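Local coordinates for beta-ketoacyl-[acyl-carrier-protein] synthase III (Pseudomonas aeruginosa, PDB 2X3E) that probably catalyses the first condensation of fatty acid synthesis, joining an acetyl unit from acetyl-CoA to two carbons from malonyl-ACP, at residues 4-12 with 165-176. The protein carries 1 engineered substitution. Sequence-based numbering, arbitrary orientation.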
loop_
_atom_site.group_PDB
_atom_site.type_symbol
_atom_site.label_atom_id
_atom_site.label_comp_id
_atom_site.label_asym_id
_atom_site.label_seq_id
_atom_site.Cartn_x
_atom_site.Cartn_y
_atom_site.Cartn_z
ATOM N N ARG A 4 -10.360 18.348 -12.803
ATOM C CA ARG A 4 -10.056 16.948 -13.216
ATOM C C ARG A 4 -10.484 15.938 -12.143
ATOM O O ARG A 4 -9.903 15.872 -11.049
ATOM C CB ARG A 4 -8.570 16.808 -13.542
ATOM C CG ARG A 4 -8.220 15.553 -14.314
ATOM C CD ARG A 4 -6.794 15.616 -14.846
ATOM N NE ARG A 4 -6.170 14.292 -14.815
ATOM C CZ ARG A 4 -5.891 13.536 -15.876
ATOM N NH1 ARG A 4 -6.149 13.947 -17.113
ATOM N NH2 ARG A 4 -5.334 12.350 -15.690
ATOM N N ALA A 5 -11.513 15.157 -12.466
ATOM C CA ALA A 5 -12.077 14.184 -11.541
ATOM C C ALA A 5 -11.667 12.770 -11.932
ATOM O O ALA A 5 -11.186 12.526 -13.042
ATOM C CB ALA A 5 -13.596 14.299 -11.522
ATOM N N ALA A 6 -11.868 11.845 -10.999
ATOM C CA ALA A 6 -11.735 10.422 -11.262
ATOM C C ALA A 6 -13.132 9.838 -11.353
ATOM O O ALA A 6 -13.913 9.978 -10.416
ATOM C CB ALA A 6 -10.962 9.752 -10.145
ATOM N N VAL A 7 -13.431 9.179 -12.472
ATOM C CA VAL A 7 -14.770 8.684 -12.770
ATOM C C VAL A 7 -14.816 7.158 -12.866
ATOM O O VAL A 7 -14.057 6.550 -13.617
ATOM C CB VAL A 7 -15.279 9.283 -14.098
ATOM C CG1 VAL A 7 -16.600 8.652 -14.495
ATOM C CG2 VAL A 7 -15.408 10.798 -13.984
ATOM N N VAL A 8 -15.724 6.542 -12.115
ATOM C CA VAL A 8 -15.951 5.096 -12.222
ATOM C C VAL A 8 -16.563 4.795 -13.592
ATOM O O VAL A 8 -17.547 5.418 -13.983
ATOM C CB VAL A 8 -16.898 4.576 -11.108
ATOM C CG1 VAL A 8 -17.212 3.096 -11.311
ATOM C CG2 VAL A 8 -16.281 4.799 -9.730
ATOM N N CYS A 9 -15.979 3.842 -14.317
ATOM C CA CYS A 9 -16.475 3.482 -15.649
ATOM C C CYS A 9 -16.491 1.976 -15.942
ATOM O O CYS A 9 -16.839 1.579 -17.043
ATOM C CB CYS A 9 -15.684 4.232 -16.731
ATOM S SG CYS A 9 -13.917 3.894 -16.784
ATOM N N GLY A 10 -16.166 1.147 -14.949
ATOM C CA GLY A 10 -16.160 -0.307 -15.126
ATOM C C GLY A 10 -16.194 -1.037 -13.800
ATOM O O GLY A 10 -15.670 -0.542 -12.801
ATOM N N LEU A 11 -16.835 -2.206 -13.789
ATOM C CA LEU A 11 -16.939 -3.041 -12.590
ATOM C C LEU A 11 -16.796 -4.499 -12.991
ATOM O O LEU A 11 -17.341 -4.928 -14.007
ATOM C CB LEU A 11 -18.288 -2.820 -11.890
ATOM C CG LEU A 11 -18.583 -3.632 -10.622
ATOM C CD1 LEU A 11 -17.734 -3.168 -9.460
ATOM C CD2 LEU A 11 -20.061 -3.544 -10.266
ATOM N N GLY A 12 -16.055 -5.253 -12.191
ATOM C CA GLY A 12 -15.935 -6.694 -12.372
ATOM C C GLY A 12 -15.637 -7.354 -11.046
ATOM O O GLY A 12 -15.278 -6.687 -10.076
ATOM N N VAL A 165 -12.752 0.152 -12.743
ATOM C CA VAL A 165 -11.921 0.971 -13.617
ATOM C C VAL A 165 -12.305 2.431 -13.377
ATOM O O VAL A 165 -13.497 2.765 -13.334
ATOM C CB VAL A 165 -12.139 0.622 -15.101
ATOM C CG1 VAL A 165 -11.401 1.609 -16.018
ATOM C CG2 VAL A 165 -11.700 -0.818 -15.381
ATOM N N LEU A 166 -11.291 3.275 -13.184
ATOM C CA LEU A 166 -11.466 4.719 -13.059
ATOM C C LEU A 166 -10.800 5.395 -14.248
ATOM O O LEU A 166 -9.767 4.928 -14.730
ATOM C CB LEU A 166 -10.823 5.239 -11.774
ATOM C CG LEU A 166 -11.366 4.740 -10.440
ATOM C CD1 LEU A 166 -10.403 5.097 -9.316
ATOM C CD2 LEU A 166 -12.742 5.323 -10.169
ATOM N N ARG A 167 -11.394 6.480 -14.730
ATOM C CA ARG A 167 -10.790 7.281 -15.800
ATOM C C ARG A 167 -10.826 8.757 -15.446
ATOM O O ARG A 167 -11.650 9.189 -14.647
ATOM C CB ARG A 167 -11.529 7.065 -17.127
ATOM C CG ARG A 167 -12.974 7.562 -17.145
ATOM C CD ARG A 167 -13.527 7.607 -18.566
ATOM N NE ARG A 167 -14.958 7.900 -18.609
ATOM C CZ ARG A 167 -15.508 9.098 -18.416
ATOM N NH1 ARG A 167 -14.763 10.165 -18.133
ATOM N NH2 ARG A 167 -16.828 9.225 -18.496
ATOM N N ALA A 168 -9.939 9.531 -16.058
ATOM C CA ALA A 168 -10.018 10.980 -15.979
ATOM C C ALA A 168 -11.344 11.452 -16.573
ATOM O O ALA A 168 -11.803 10.933 -17.596
ATOM C CB ALA A 168 -8.842 11.628 -16.720
ATOM N N GLY A 169 -11.959 12.430 -15.919
ATOM C CA GLY A 169 -13.214 12.994 -16.388
ATOM C C GLY A 169 -13.509 14.329 -15.741
ATOM O O GLY A 169 -12.604 14.979 -15.199
ATOM N N ASP A 170 -14.773 14.742 -15.828
ATOM C CA ASP A 170 -15.223 15.996 -15.227
ATOM C C ASP A 170 -16.008 15.689 -13.959
ATOM O O ASP A 170 -16.657 14.646 -13.854
ATOM C CB ASP A 170 -16.085 16.794 -16.212
ATOM C CG ASP A 170 -16.269 18.241 -15.786
ATOM O OD1 ASP A 170 -15.623 18.663 -14.802
ATOM O OD2 ASP A 170 -17.056 18.962 -16.432
ATOM N N ALA A 171 -15.956 16.610 -13.000
ATOM C CA ALA A 171 -16.651 16.439 -11.722
ATOM C C ALA A 171 -18.179 16.355 -11.856
ATOM O O ALA A 171 -18.837 15.846 -10.958
ATOM C CB ALA A 171 -16.268 17.554 -10.756
ATOM N N GLU A 172 -18.735 16.853 -12.965
ATOM C CA GLU A 172 -20.189 16.791 -13.200
ATOM C C GLU A 172 -20.674 15.474 -13.840
ATOM O O GLU A 172 -21.884 15.250 -13.954
ATOM C CB GLU A 172 -20.648 17.995 -14.029
ATOM C CG GLU A 172 -20.287 17.945 -15.514
ATOM C CD GLU A 172 -20.436 19.295 -16.204
ATOM O OE1 GLU A 172 -21.088 20.205 -15.636
ATOM O OE2 GLU A 172 -19.895 19.449 -17.324
ATOM N N GLU A 173 -19.746 14.605 -14.246
ATOM C CA GLU A 173 -20.114 13.304 -14.824
ATOM C C GLU A 173 -20.599 12.337 -13.754
ATOM O O GLU A 173 -20.018 12.268 -12.673
ATOM C CB GLU A 173 -18.922 12.657 -15.527
ATOM C CG GLU A 173 -18.473 13.358 -16.773
ATOM C CD GLU A 173 -17.421 12.570 -17.501
ATOM O OE1 GLU A 173 -16.219 12.826 -17.275
ATOM O OE2 GLU A 173 -17.803 11.665 -18.272
ATOM N N GLU A 174 -21.645 11.572 -14.066
ATOM C CA GLU A 174 -22.019 10.446 -13.220
ATOM C C GLU A 174 -20.782 9.590 -13.023
ATOM O O GLU A 174 -20.046 9.340 -13.980
ATOM C CB GLU A 174 -23.103 9.592 -13.876
ATOM C CG GLU A 174 -24.463 10.245 -13.940
ATOM C CD GLU A 174 -25.482 9.403 -14.693
ATOM O OE1 GLU A 174 -25.096 8.396 -15.331
ATOM O OE2 GLU A 174 -26.674 9.751 -14.651
ATOM N N GLY A 175 -20.548 9.162 -11.787
ATOM C CA GLY A 175 -19.440 8.259 -11.475
ATOM C C GLY A 175 -18.206 8.950 -10.937
ATOM O O GLY A 175 -17.289 8.289 -10.455
ATOM N N ALA A 176 -18.170 10.276 -11.030
ATOM C CA ALA A 176 -17.081 11.049 -10.447
ATOM C C ALA A 176 -17.110 10.921 -8.930
ATOM O O ALA A 176 -18.167 11.009 -8.304
ATOM C CB ALA A 176 -17.174 12.509 -10.856
HETATM O O HOH W 1 -13.816 18.390 -12.823
HETATM O O HOH W 2 -12.194 18.640 -14.767
#
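Val7 and Arg167 exchange both backbone bonds at the middle of an antiparallel pair formed by strand 5-12 and strand 165-169 at one side of the N-terminal five-stranded sheet of this thiolase-like fold. Val7 N reaches Arg167 O at 2.8 Å, and Ala5 and Gly169 repeat the exchange two residues along. Farther on, Cys9 and Gly10 together face Val165 in a classic beta bulge, Cys9 N donating to Val165 O. Past Gly169 the chain turns back through two beta turns, so that Gly175 O receives Val8 N at 2.9 Å and the N-terminal strand is bonded on its second side as well; a backbone hydrogen bond between Ala6 and Leu177 continues that side.

Arg167 forms an end-on salt bridge with Glu173 across the returning loop, NH2 lying 2.6 Å from Glu173 OE2 and NH1 3.2 Å from OE1. Asp170 N, bound on the anti lone pair of OE1, steadies the carboxylate, while Arg167 NH1 also donates to Ala168 O, which with the two bonds to Glu173 should limit rotation of the guanidinium. Val7 CG1 sits over the centre of that guanidinium, 4.0 Å above its plane. With CG1 anti to the backbone N (chi1 173°), Val7 places CG2 against Gly169 CA and Ala176 CA. On the opposite sheet face, where helix 114-127 packs against Leu166, Leu166 CD2 meets Val8 CG2 at 3.6 Å. At the bulge itself, Cys9 SG rests 3.5 Å from Val165 CG1.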